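Local coordinates for gene 2 protein (Enterobacteria phage Sf6, PDB 5C12), which forms the nuclease domain of the phage's DNA-packaging large terminase subunit, binding divalent metal ions for DNA cleavage, probably by a two-metal-ion mechanism, at residues L29-D34 against R185-G190; L39-K44 against A193-M198; S49-S54 against A86-S91; L92-G97 against S121-T126; S135-D140 against C257-A262. The protein carries 1 engineered substitution. All coordinates share one frame; numbering follows the deposited sequence.

Contact 1: residues L29-D34 against R185-G190; sequences LEAATD and RAVVHG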
# COMPACT_ATOMS: atom_id res chain seq x y z
N LEU A 29 6.47 7.34 10.53
CA LEU A 29 5.01 7.40 10.43
C LEU A 29 4.44 8.59 11.20
O LEU A 29 3.53 9.28 10.74
CB LEU A 29 4.38 6.09 10.93
CG LEU A 29 4.81 4.84 10.14
CD1 LEU A 29 4.35 3.59 10.87
CD2 LEU A 29 4.24 4.88 8.72
N GLU A 30 4.99 8.84 12.38
CA GLU A 30 4.58 9.99 13.15
C GLU A 30 4.91 11.29 12.40
O GLU A 30 4.09 12.20 12.33
CB GLU A 30 5.25 9.99 14.52
CG GLU A 30 4.93 8.80 15.42
CD GLU A 30 3.46 8.71 15.77
OE1 GLU A 30 2.75 9.74 15.70
OE2 GLU A 30 3.01 7.59 16.11
N ALA A 31 6.12 11.37 11.85
CA ALA A 31 6.52 12.55 11.05
C ALA A 31 5.60 12.74 9.84
O ALA A 31 5.21 13.86 9.49
CB ALA A 31 7.96 12.42 10.59
N ALA A 32 5.25 11.63 9.19
CA ALA A 32 4.43 11.67 8.00
C ALA A 32 2.98 12.02 8.27
O ALA A 32 2.25 12.36 7.34
CB ALA A 32 4.50 10.34 7.28
N THR A 33 2.56 11.91 9.51
CA THR A 33 1.20 12.30 9.88
C THR A 33 1.06 13.81 9.69
O THR A 33 1.82 14.58 10.27
CB THR A 33 0.90 11.89 11.33
OG1 THR A 33 1.03 10.46 11.45
CG2 THR A 33 -0.52 12.29 11.71
N ASP A 34 0.14 14.19 8.81
CA ASP A 34 -0.09 15.60 8.47
C ASP A 34 1.18 16.30 7.96
O ASP A 34 1.32 17.52 8.10
CB ASP A 34 -0.70 16.35 9.67
CG ASP A 34 -2.15 16.00 9.91
OD1 ASP A 34 -2.85 15.53 8.98
OD2 ASP A 34 -2.62 16.24 11.06
N ARG A 185 12.78 12.83 6.84
CA ARG A 185 13.94 13.72 6.73
C ARG A 185 13.51 15.16 6.45
O ARG A 185 14.12 16.11 6.92
CB ARG A 185 14.91 13.22 5.67
CG ARG A 185 15.55 11.86 5.97
CD ARG A 185 16.36 11.82 7.27
NE ARG A 185 17.48 12.75 7.28
CZ ARG A 185 18.44 12.75 8.20
NH1 ARG A 185 18.41 11.86 9.18
NH2 ARG A 185 19.43 13.63 8.14
N ALA A 186 12.45 15.34 5.68
CA ALA A 186 11.98 16.68 5.39
C ALA A 186 11.34 17.34 6.62
O ALA A 186 11.59 18.50 6.92
CB ALA A 186 10.97 16.63 4.25
N VAL A 187 10.51 16.57 7.31
CA VAL A 187 9.73 17.08 8.44
C VAL A 187 10.62 17.30 9.67
O VAL A 187 10.49 18.32 10.36
CB VAL A 187 8.60 16.11 8.80
CG1 VAL A 187 7.95 16.48 10.14
CG2 VAL A 187 7.56 16.08 7.70
N VAL A 188 11.50 16.35 9.94
CA VAL A 188 12.26 16.33 11.20
C VAL A 188 13.66 16.91 11.03
O VAL A 188 14.22 17.47 11.97
CB VAL A 188 12.33 14.90 11.80
CG1 VAL A 188 13.14 14.86 13.08
CG2 VAL A 188 10.92 14.35 12.06
N HIS A 189 14.26 16.77 9.85
CA HIS A 189 15.61 17.27 9.61
C HIS A 189 15.69 18.45 8.64
O HIS A 189 16.77 18.91 8.33
CB HIS A 189 16.52 16.15 9.13
CG HIS A 189 16.71 15.07 10.15
ND1 HIS A 189 17.76 15.09 11.05
CD2 HIS A 189 16.00 13.96 10.41
CE1 HIS A 189 17.68 14.02 11.82
NE2 HIS A 189 16.62 13.31 11.45
N GLY A 190 14.54 18.92 8.16
CA GLY A 190 14.52 20.08 7.29
C GLY A 190 15.19 19.87 5.94
O GLY A 190 15.60 20.84 5.30

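Contact 2: residues L39-K44 against A193-M198; sequences LGWKAK and ADPDDM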
# COMPACT_ATOMS: atom_id res chain seq x y z
N LEU A 39 4.48 20.95 6.21
CA LEU A 39 5.42 21.44 5.22
C LEU A 39 4.79 22.37 4.19
O LEU A 39 5.49 22.97 3.39
CB LEU A 39 6.09 20.27 4.51
CG LEU A 39 6.93 19.35 5.40
CD1 LEU A 39 7.38 18.12 4.62
CD2 LEU A 39 8.12 20.11 5.96
N GLY A 40 3.47 22.48 4.20
CA GLY A 40 2.80 23.45 3.36
C GLY A 40 2.61 23.04 1.91
O GLY A 40 2.85 23.84 1.00
N TRP A 41 2.16 21.82 1.68
CA TRP A 41 1.76 21.44 0.32
C TRP A 41 0.43 20.71 0.31
O TRP A 41 -0.08 20.31 1.35
CB TRP A 41 2.85 20.65 -0.40
CG TRP A 41 3.41 19.52 0.35
CD1 TRP A 41 4.48 19.54 1.22
CD2 TRP A 41 2.98 18.17 0.30
NE1 TRP A 41 4.72 18.28 1.71
CE2 TRP A 41 3.81 17.42 1.15
CE3 TRP A 41 1.96 17.50 -0.40
CZ2 TRP A 41 3.66 16.05 1.33
CZ3 TRP A 41 1.82 16.15 -0.21
CH2 TRP A 41 2.66 15.44 0.65
N LYS A 42 -0.13 20.57 -0.89
CA LYS A 42 -1.48 20.05 -1.09
C LYS A 42 -1.41 18.81 -1.98
O LYS A 42 -0.49 18.68 -2.78
CB LYS A 42 -2.36 21.08 -1.82
CG LYS A 42 -2.75 22.30 -1.01
CD LYS A 42 -3.65 21.91 0.16
CE LYS A 42 -4.72 22.97 0.44
NZ LYS A 42 -4.15 24.32 0.72
N ALA A 43 -2.37 17.91 -1.83
CA ALA A 43 -2.47 16.72 -2.67
C ALA A 43 -2.66 17.11 -4.13
O ALA A 43 -3.55 17.88 -4.47
CB ALA A 43 -3.61 15.85 -2.21
N LYS A 44 -1.83 16.52 -5.00
CA LYS A 44 -1.94 16.68 -6.45
C LYS A 44 -1.62 15.35 -7.11
O LYS A 44 -0.60 14.72 -6.80
CB LYS A 44 -0.94 17.70 -6.97
CG LYS A 44 -1.17 19.11 -6.51
CD LYS A 44 -2.42 19.72 -7.09
CE LYS A 44 -2.42 21.23 -6.87
NZ LYS A 44 -3.70 21.86 -7.24
N ALA A 193 12.55 17.75 -0.00
CA ALA A 193 12.19 16.67 -0.89
C ALA A 193 10.99 17.13 -1.70
O ALA A 193 10.19 17.95 -1.25
CB ALA A 193 11.85 15.42 -0.11
N ASP A 194 10.88 16.60 -2.90
CA ASP A 194 9.71 16.88 -3.73
C ASP A 194 8.50 16.16 -3.09
O ASP A 194 8.57 14.98 -2.76
CB ASP A 194 10.04 16.37 -5.15
CG ASP A 194 8.95 16.67 -6.18
OD1 ASP A 194 7.78 16.85 -5.82
OD2 ASP A 194 9.31 16.71 -7.38
N PRO A 195 7.39 16.88 -2.89
CA PRO A 195 6.19 16.23 -2.33
C PRO A 195 5.78 14.99 -3.10
O PRO A 195 5.21 14.03 -2.54
CB PRO A 195 5.11 17.31 -2.45
CG PRO A 195 5.86 18.59 -2.42
CD PRO A 195 7.17 18.32 -3.12
N ASP A 196 6.09 14.97 -4.39
CA ASP A 196 5.76 13.80 -5.21
C ASP A 196 6.48 12.52 -4.78
O ASP A 196 6.04 11.40 -5.07
CB ASP A 196 6.03 14.10 -6.68
CG ASP A 196 4.93 14.92 -7.32
OD1 ASP A 196 4.06 15.47 -6.60
OD2 ASP A 196 4.96 15.07 -8.56
N ASP A 197 7.58 12.68 -4.06
CA ASP A 197 8.37 11.57 -3.56
C ASP A 197 8.10 11.29 -2.06
O ASP A 197 8.72 10.41 -1.48
CB ASP A 197 9.86 11.89 -3.76
CG ASP A 197 10.23 12.08 -5.22
OD1 ASP A 197 9.62 11.37 -6.05
OD2 ASP A 197 11.12 12.91 -5.53
N MET A 198 7.19 12.04 -1.47
CA MET A 198 6.86 11.89 -0.04
C MET A 198 5.53 11.16 0.13
O MET A 198 4.90 10.75 -0.85
CB MET A 198 6.80 13.26 0.62
CG MET A 198 8.18 13.89 0.75
SD MET A 198 8.31 15.31 1.87
CE MET A 198 7.66 16.62 0.87

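Contact 3: residues S49-S54 against A86-S91; sequences SAHDPS and ADWATS. With MG (magnesium ion), chain C.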
# COMPACT_ATOMS: atom_id res chain seq x y z
N SER A 49 -6.63 3.77 -5.22
CA SER A 49 -7.24 3.00 -4.15
C SER A 49 -6.85 1.55 -4.32
O SER A 49 -6.65 1.08 -5.45
CB SER A 49 -8.77 3.08 -4.22
OG SER A 49 -9.25 4.39 -3.98
N ALA A 50 -6.74 0.82 -3.23
CA ALA A 50 -6.41 -0.59 -3.30
C ALA A 50 -7.08 -1.38 -2.20
O ALA A 50 -7.40 -0.85 -1.13
CB ALA A 50 -4.88 -0.81 -3.30
N HIS A 51 -7.30 -2.66 -2.48
CA HIS A 51 -8.04 -3.55 -1.62
C HIS A 51 -7.29 -4.84 -1.37
O HIS A 51 -6.82 -5.51 -2.31
CB HIS A 51 -9.39 -3.88 -2.29
CG HIS A 51 -10.20 -4.96 -1.63
ND1 HIS A 51 -10.49 -4.97 -0.29
CD2 HIS A 51 -10.84 -6.03 -2.16
CE1 HIS A 51 -11.25 -6.03 -0.01
NE2 HIS A 51 -11.47 -6.68 -1.14
N ASP A 52 -7.22 -5.22 -0.11
CA ASP A 52 -6.68 -6.50 0.31
C ASP A 52 -7.84 -7.35 0.78
O ASP A 52 -8.47 -7.06 1.80
CB ASP A 52 -5.68 -6.32 1.44
CG ASP A 52 -5.12 -7.64 1.90
OD1 ASP A 52 -5.84 -8.65 1.79
OD2 ASP A 52 -3.97 -7.68 2.36
N PRO A 53 -8.18 -8.40 0.03
CA PRO A 53 -9.38 -9.19 0.32
C PRO A 53 -9.23 -10.21 1.44
O PRO A 53 -10.10 -11.06 1.66
CB PRO A 53 -9.64 -9.89 -1.01
CG PRO A 53 -8.31 -10.09 -1.57
CD PRO A 53 -7.50 -8.86 -1.20
N SER A 54 -8.10 -10.12 2.13
CA SER A 54 -7.73 -10.99 3.26
C SER A 54 -7.05 -12.20 2.69
O SER A 54 -7.11 -12.43 1.49
CB SER A 54 -8.93 -11.39 4.15
OG SER A 54 -9.71 -12.43 3.60
N ALA A 86 -15.37 -7.26 -1.92
CA ALA A 86 -15.06 -6.53 -3.13
C ALA A 86 -16.13 -5.47 -3.42
O ALA A 86 -15.82 -4.41 -3.95
CB ALA A 86 -14.92 -7.50 -4.31
N ASP A 87 -17.37 -5.75 -3.09
CA ASP A 87 -18.44 -4.75 -3.23
C ASP A 87 -18.13 -3.55 -2.33
O ASP A 87 -18.23 -2.39 -2.73
CB ASP A 87 -19.78 -5.32 -2.83
CG ASP A 87 -20.91 -4.34 -3.06
OD1 ASP A 87 -20.98 -3.75 -4.16
OD2 ASP A 87 -21.73 -4.15 -2.13
N TRP A 88 -17.75 -3.85 -1.10
CA TRP A 88 -17.38 -2.82 -0.14
C TRP A 88 -16.24 -1.94 -0.65
O TRP A 88 -16.31 -0.70 -0.63
CB TRP A 88 -17.04 -3.50 1.18
CG TRP A 88 -16.27 -2.63 2.17
CD1 TRP A 88 -16.77 -1.61 2.94
CD2 TRP A 88 -14.90 -2.76 2.53
NE1 TRP A 88 -15.77 -1.08 3.73
CE2 TRP A 88 -14.63 -1.78 3.51
CE3 TRP A 88 -13.86 -3.60 2.11
CZ2 TRP A 88 -13.37 -1.62 4.06
CZ3 TRP A 88 -12.62 -3.43 2.66
CH2 TRP A 88 -12.38 -2.44 3.62
N ALA A 89 -15.16 -2.57 -1.12
CA ALA A 89 -13.97 -1.85 -1.51
C ALA A 89 -14.17 -1.05 -2.79
O ALA A 89 -13.70 0.07 -2.91
CB ALA A 89 -12.83 -2.81 -1.69
N THR A 90 -14.88 -1.64 -3.75
CA THR A 90 -15.14 -0.91 -4.99
C THR A 90 -16.08 0.26 -4.75
O THR A 90 -15.94 1.31 -5.36
CB THR A 90 -15.67 -1.83 -6.13
OG1 THR A 90 -16.85 -2.52 -5.72
CG2 THR A 90 -14.59 -2.83 -6.54
N SER A 91 -17.05 0.08 -3.86
CA SER A 91 -17.92 1.19 -3.49
C SER A 91 -17.12 2.31 -2.82
O SER A 91 -17.35 3.48 -3.09
CB SER A 91 -19.05 0.71 -2.59
OG SER A 91 -19.99 -0.01 -3.37
MG MG C . -2.62 -9.19 2.50
O HOH W 1 -3.89 -10.52 2.03
O HOH W 2 -1.92 -8.98 0.46
O HOH W 3 -3.14 -9.30 4.51
O HOH W 4 -1.35 -10.80 2.72

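Contact 4: residues L92-G97 against S121-T126; sequences LAIEDG and SGKKIT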
# COMPACT_ATOMS: atom_id res chain seq x y z
N LEU A 92 -16.17 1.97 -1.95
CA LEU A 92 -15.28 2.99 -1.39
C LEU A 92 -14.47 3.71 -2.48
O LEU A 92 -14.32 4.92 -2.44
CB LEU A 92 -14.34 2.42 -0.32
CG LEU A 92 -15.00 2.11 1.04
CD1 LEU A 92 -13.97 1.43 1.91
CD2 LEU A 92 -15.53 3.38 1.68
N ALA A 93 -13.97 2.95 -3.45
CA ALA A 93 -13.20 3.55 -4.53
C ALA A 93 -14.06 4.56 -5.30
O ALA A 93 -13.60 5.65 -5.67
CB ALA A 93 -12.67 2.46 -5.46
N ILE A 94 -15.31 4.19 -5.56
CA ILE A 94 -16.22 5.12 -6.18
C ILE A 94 -16.43 6.37 -5.31
O ILE A 94 -16.36 7.50 -5.81
CB ILE A 94 -17.54 4.42 -6.51
CG1 ILE A 94 -17.29 3.39 -7.62
CG2 ILE A 94 -18.62 5.42 -6.93
CD1 ILE A 94 -18.39 2.39 -7.73
N GLU A 95 -16.68 6.17 -4.02
CA GLU A 95 -16.91 7.28 -3.09
C GLU A 95 -15.69 8.21 -3.04
O GLU A 95 -15.84 9.44 -2.92
CB GLU A 95 -17.22 6.71 -1.71
CG GLU A 95 -17.56 7.74 -0.67
CD GLU A 95 -18.00 7.13 0.66
OE1 GLU A 95 -18.06 5.89 0.76
OE2 GLU A 95 -18.29 7.90 1.60
N ASP A 96 -14.50 7.63 -3.17
CA ASP A 96 -13.26 8.37 -3.08
C ASP A 96 -12.84 9.02 -4.40
O ASP A 96 -11.82 9.71 -4.45
CB ASP A 96 -12.13 7.46 -2.60
CG ASP A 96 -12.22 7.16 -1.10
OD1 ASP A 96 -12.84 7.97 -0.39
OD2 ASP A 96 -11.70 6.12 -0.66
N GLY A 97 -13.59 8.79 -5.46
CA GLY A 97 -13.28 9.37 -6.76
C GLY A 97 -12.01 8.78 -7.35
O GLY A 97 -11.23 9.48 -8.00
N SER A 121 -18.54 -0.32 -13.98
CA SER A 121 -19.14 -0.13 -15.30
C SER A 121 -19.68 1.30 -15.42
O SER A 121 -20.33 1.81 -14.52
CB SER A 121 -20.22 -1.18 -15.56
OG SER A 121 -21.36 -1.00 -14.73
N GLY A 122 -19.34 1.96 -16.52
CA GLY A 122 -19.80 3.32 -16.76
C GLY A 122 -19.00 4.40 -16.06
O GLY A 122 -19.36 5.57 -16.10
N LYS A 123 -17.91 4.02 -15.40
CA LYS A 123 -17.11 4.97 -14.67
C LYS A 123 -15.66 4.89 -15.11
O LYS A 123 -15.17 3.83 -15.51
CB LYS A 123 -17.21 4.69 -13.17
CG LYS A 123 -18.62 4.76 -12.66
CD LYS A 123 -18.71 4.38 -11.19
CE LYS A 123 -20.07 4.74 -10.60
NZ LYS A 123 -21.18 3.97 -11.24
N LYS A 124 -14.96 6.02 -15.04
CA LYS A 124 -13.59 6.08 -15.50
C LYS A 124 -12.65 5.66 -14.37
O LYS A 124 -11.91 6.48 -13.81
CB LYS A 124 -13.26 7.49 -15.98
CG LYS A 124 -12.08 7.55 -16.94
CD LYS A 124 -12.37 8.48 -18.11
CE LYS A 124 -13.47 7.93 -19.00
NZ LYS A 124 -13.65 8.73 -20.24
N ILE A 125 -12.71 4.37 -14.03
CA ILE A 125 -11.85 3.79 -12.99
C ILE A 125 -11.21 2.55 -13.55
O ILE A 125 -11.91 1.63 -14.00
CB ILE A 125 -12.65 3.40 -11.74
CG1 ILE A 125 -13.50 4.58 -11.29
CG2 ILE A 125 -11.71 2.90 -10.66
CD1 ILE A 125 -14.35 4.29 -10.10
N THR A 126 -9.88 2.53 -13.58
CA THR A 126 -9.17 1.36 -14.03
C THR A 126 -9.11 0.34 -12.91
O THR A 126 -9.13 0.69 -11.73
CB THR A 126 -7.73 1.67 -14.46
OG1 THR A 126 -6.99 2.15 -13.34
CG2 THR A 126 -7.73 2.71 -15.57

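Contact 5: residues S135-D140 against C257-A262; sequences SPFDED and CMHCPA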
# COMPACT_ATOMS: atom_id res chain seq x y z
N SER A 135 7.69 -10.88 -10.56
CA SER A 135 8.88 -10.06 -10.69
C SER A 135 8.51 -8.59 -10.69
O SER A 135 7.38 -8.23 -11.03
CB SER A 135 9.63 -10.39 -11.98
OG SER A 135 10.17 -11.70 -11.91
N PRO A 136 9.45 -7.72 -10.31
CA PRO A 136 9.13 -6.31 -10.17
C PRO A 136 8.68 -5.65 -11.46
O PRO A 136 9.01 -6.07 -12.57
CB PRO A 136 10.45 -5.69 -9.68
CG PRO A 136 11.17 -6.85 -9.06
CD PRO A 136 10.82 -8.03 -9.86
N PHE A 137 7.89 -4.60 -11.27
CA PHE A 137 7.46 -3.75 -12.36
C PHE A 137 8.69 -3.06 -12.92
O PHE A 137 9.53 -2.57 -12.16
CB PHE A 137 6.42 -2.75 -11.84
CG PHE A 137 6.02 -1.71 -12.83
CD1 PHE A 137 6.56 -0.43 -12.76
CD2 PHE A 137 5.09 -1.99 -13.81
CE1 PHE A 137 6.19 0.54 -13.68
CE2 PHE A 137 4.71 -1.01 -14.73
CZ PHE A 137 5.27 0.25 -14.66
N ASP A 138 8.82 -3.03 -14.24
CA ASP A 138 9.93 -2.35 -14.91
C ASP A 138 11.30 -2.88 -14.46
O ASP A 138 12.25 -2.12 -14.21
CB ASP A 138 9.83 -0.84 -14.67
CG ASP A 138 10.52 -0.02 -15.77
OD1 ASP A 138 10.88 -0.58 -16.83
OD2 ASP A 138 10.69 1.20 -15.56
N GLU A 139 11.42 -4.20 -14.42
CA GLU A 139 12.59 -4.80 -13.75
C GLU A 139 13.92 -4.63 -14.48
O GLU A 139 14.97 -4.88 -13.90
CB GLU A 139 12.32 -6.27 -13.46
CG GLU A 139 12.39 -7.18 -14.66
CD GLU A 139 12.45 -8.63 -14.26
OE1 GLU A 139 13.06 -8.94 -13.20
OE2 GLU A 139 11.89 -9.47 -14.98
N ASP A 140 13.90 -4.24 -15.75
CA ASP A 140 15.14 -4.05 -16.48
C ASP A 140 15.62 -2.61 -16.44
O ASP A 140 16.72 -2.31 -16.90
CB ASP A 140 15.00 -4.50 -17.93
CG ASP A 140 14.90 -6.01 -18.06
OD1 ASP A 140 15.29 -6.71 -17.11
OD2 ASP A 140 14.44 -6.49 -19.11
N CYS A 257 -1.37 0.55 -3.23
CA CYS A 257 -1.61 1.91 -3.70
C CYS A 257 -0.40 2.65 -4.21
O CYS A 257 -0.54 3.68 -4.86
CB CYS A 257 -2.15 2.76 -2.55
SG CYS A 257 -3.84 2.49 -2.33
N MET A 258 0.80 2.17 -3.87
CA MET A 258 2.02 2.78 -4.33
C MET A 258 2.24 2.57 -5.79
O MET A 258 3.01 3.29 -6.39
CB MET A 258 3.24 2.22 -3.57
CG MET A 258 3.17 2.43 -2.06
SD MET A 258 3.33 4.18 -1.61
CE MET A 258 1.64 4.65 -1.34
N HIS A 259 1.54 1.60 -6.38
CA HIS A 259 1.72 1.35 -7.78
C HIS A 259 0.60 2.07 -8.48
O HIS A 259 -0.57 1.75 -8.25
CB HIS A 259 1.67 -0.15 -8.05
CG HIS A 259 1.82 -0.51 -9.48
ND1 HIS A 259 2.68 0.15 -10.34
CD2 HIS A 259 1.22 -1.48 -10.22
CE1 HIS A 259 2.60 -0.39 -11.54
NE2 HIS A 259 1.72 -1.38 -11.49
N CYS A 260 0.94 3.08 -9.28
CA CYS A 260 -0.06 3.72 -10.14
C CYS A 260 0.06 3.15 -11.55
O CYS A 260 1.00 3.46 -12.28
CB CYS A 260 0.11 5.24 -10.16
SG CYS A 260 -1.33 6.08 -10.86
N PRO A 261 -0.90 2.29 -11.94
CA PRO A 261 -0.86 1.47 -13.16
C PRO A 261 -0.53 2.17 -14.48
O PRO A 261 0.30 1.65 -15.23
CB PRO A 261 -2.28 0.87 -13.22
CG PRO A 261 -3.08 1.60 -12.22
CD PRO A 261 -2.13 2.05 -11.17
N ALA A 262 -1.16 3.30 -14.78
CA ALA A 262 -0.94 3.96 -16.07
C ALA A 262 -1.58 5.34 -16.10
O ALA A 262 -1.72 5.95 -17.17
CB ALA A 262 -1.49 3.09 -17.23

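Contact 1: residues L29-D34 against R185-G190
Ala31 meets Val187 and Val188 with its methyl group, and Val187 also with its carbonyl oxygen. Its CB lies 3.8 Å from CG2 of Val188 and 4.1 Å from CG1 of Val187, and no hydrogen bond crosses between the segments. Val187 turns both branches to the neighbour: CG1 stands anti to the backbone N (chi1 169°), which leaves CG2 beside that N, and the two methyls come to rest about the carbonyl oxygen of Ala31, with CG2 3.7 Å from it. That oxygen is also an acceptor for Lys38 NZ, so the valine methyls pack around a polar atom that already has a partner. The contact is a helix-to-helix touch, joining the last turn of helix 26-32 to the C-terminal turn of the long helix 168-189, where Tyr184 also packs on Ala31. Val188 takes nearly the same rotamer as Val187 but reaches across with CG2 alone. Just past the contact on one side, Thr33 OG1 folds back to Leu29 O at 2.9 Å, bonding a side chain to the helix's final turn. On the other side, CG of His189 sits 3.5 Å above the guanidinium plane of Arg185, over its centre.

Contact 2: residues L39-K44 against A193-M198
Trp41 lies against Pro195 through a CH-pi contact: Pro195 CB stands 3.8 Å from the centroid of the indole six-membered ring and only 18° off its normal, squarely over the face. The next proline carbon, CG, shifts toward the five-membered ring and comes 3.8 Å from Trp41 CG, so the pyrrolidine straddles the fused system. A chi1 of 49° puts the indole on the proline side, between the backbone N and the carbonyl carbon of Trp41, and a nearly perpendicular chi2 (-88°) presents its face.

Apolar packing supplies the rest. Met198 bends at chi3 and brings its terminal methyl CE within 3.5 Å of Trp41 NE1, approaching the indole obliquely. Its sulfur SD meets Leu39 CD1 at 4.0 Å, while that same leucine methyl lies at the indole edge, in the ring plane. Leu39 and Met198 crowd the NE1 end with apolar groups; NE1 is buried by the contact and has no hydrogen-bond partner in the model.

No hydrogen bond crosses between the segments; those within 193-198 shape its turn. Asp194 O accepts from Asp197 N, a backbone bond of the 3-10 segment 195-197. Asp194 OD1 takes the backbone N of Asp196 at 2.9 Å, from above the carboxylate plane. This side-chain bond makes an Asx turn leading into the 3-10 segment, whose first residue is the proline that carries the tryptophan.

Contact 3: residues S49-S54 against A86-S91
A buried strand-on-helix contact joins His51, on the inner strand 47-52 of the sheet, to Ala89 and Trp88 of helix 82-95, which lies over one sheet face. The short segments run nearly antiparallel, at 166°, with axes 8.7 Å apart. Ala89 CB sits over one face of the His51 imidazole, 3.6 Å from its centroid and 21° off the normal, a CH-pi contact; the backbone N of Pro53 lies over the opposite face. CG anti to the backbone N carries the ring toward the helix, where Ala89 CB and Pro53 N sandwich it, and its ND1 bonds to Gly62 O, which further fixes the ring's rotation. Trp88 reaches in obliquely, its CZ3 4.0 Å from His51 ND1.

Strand alternation sends the next residue, Asp52, away from the helix. Its OD2 binds a magnesium ion at 2.0 Å, and four waters and Asp252 complete six ligands. The other oxygen, OD1, accepts Ser54 N at 2.7 Å, an Asx turn that steadies the carboxylate as the chain leaves the strand. An aspartate at the end of a central strand, sharing a divalent metal with a second acidic residue, is characteristic of the RNase H-like active site found in terminase nuclease domains.

Contact 4: residues L92-G97 against S121-T126
A lysine does apolar work here: Lys123 lays its methylenes across Ile94 at about a right angle, at the protein surface, and no hydrogen bond links the two segments. Lys123 CD is 4.0 Å from Ile94 CG1, and Lys123 CE is at the same 4.0 Å from Ile94 CG2, so both branches of the isoleucine bear on the chain. The lysine stays extended through chi2 and chi3 and then bends at chi4 (64°), which leaves NZ farther than CE from the isoleucine methyls.

Ile125 provides the second touch. Its CD1 comes 4.0 Å from Ile94 CG1, again crossing at about a right angle, and Ile94 CG1 therefore meets both partners. Lys123 and Ile125 point to the helix from the two sides of Lys124 in sequence, the centre of an inverse gamma turn closed by a weak bond from Ile125 N to Lys123 O at 2.9 Å.

On the helix side, the last turn ends in a Schellman motif: Gly97 has positive phi and its N reaches back to Ile94 O at 3.1 Å. Asp96 turns its carboxylate toward the sheet, where Arg73 and Tyr63 hold it.

The contact thus ties the C-terminal turn of helix 82-95 to the loop between helix 113-119 and the outermost strand 126-130. Phe120 packs on Ala93, Ile94 and Ile125 together, and Thr126 starts the strand by pairing with the backbone of Asp99 and Tyr101.

Contact 5: residues S135-D140 against C257-A262
Phe137 offers one face of its phenyl ring to His259, whose CE1 stands 3.7 Å above the plane and over the ring centre. The pair is an edge-to-face contact, with the imidazole edge directed at the phenyl face, but a tilted one: the planes meet at 55° and the centroids are 4.8 Å apart. The nearest phenyl atom is CD2, at 3.7 Å from His259 CE1, and CE2 follows at 3.9 Å. Because the approach is led by a carbon between the two ring nitrogens, its C-H is probably polarised enough to favour the pi cloud.

Each side chain holds CG anti to its own backbone N, with chi1 of 173° in Phe137 and 179° in His259. The two extended side chains thereby bridge the backbones, where the CA atoms of Phe137 and His259 are 8.9 Å apart, and they cross at about a right angle. No hydrogen bond joins the segments. The exposed phenylalanine lies against the buried histidine. Pro261 CA lies over one face of that imidazole, toward its rim.

The segment 257-262 follows helix 249-256 and passes across neighbouring strands of the sheet, with Cys260 on Val48 of strand 47-52, His259 on Leu102 of strand 100-104 and Pro261 on strands 100-104 and 126-130. Helix 168-189 flanks the pair: Phe172 meets the His259 ring, and Gln171 OE1 accepts from Phe137 N.

Contact 3 is the buried one of the five and the only one to hold a metal ligand; contacts 1, 2 and 5 are partly buried, and contact 4 is a surface contact. None has a hydrogen bond between its segments. Aromatic rings carry contacts 2, 3 and 5, whereas aliphatic side chains carry contacts 1 and 4, in contact 1 with a backbone carbonyl beside them. Helix 82-95 serves both contact 3 and contact 4, which adjoin at Ser49 and Ala93. Contacts 1 and 2 merge through Val187, Ala186, Leu39 and Met198 at the end of helix 168-189, about 27 to 29 Å, centre to centre, from contact 3. Contact 5 touches contact 3 through Cys257 and Ala50.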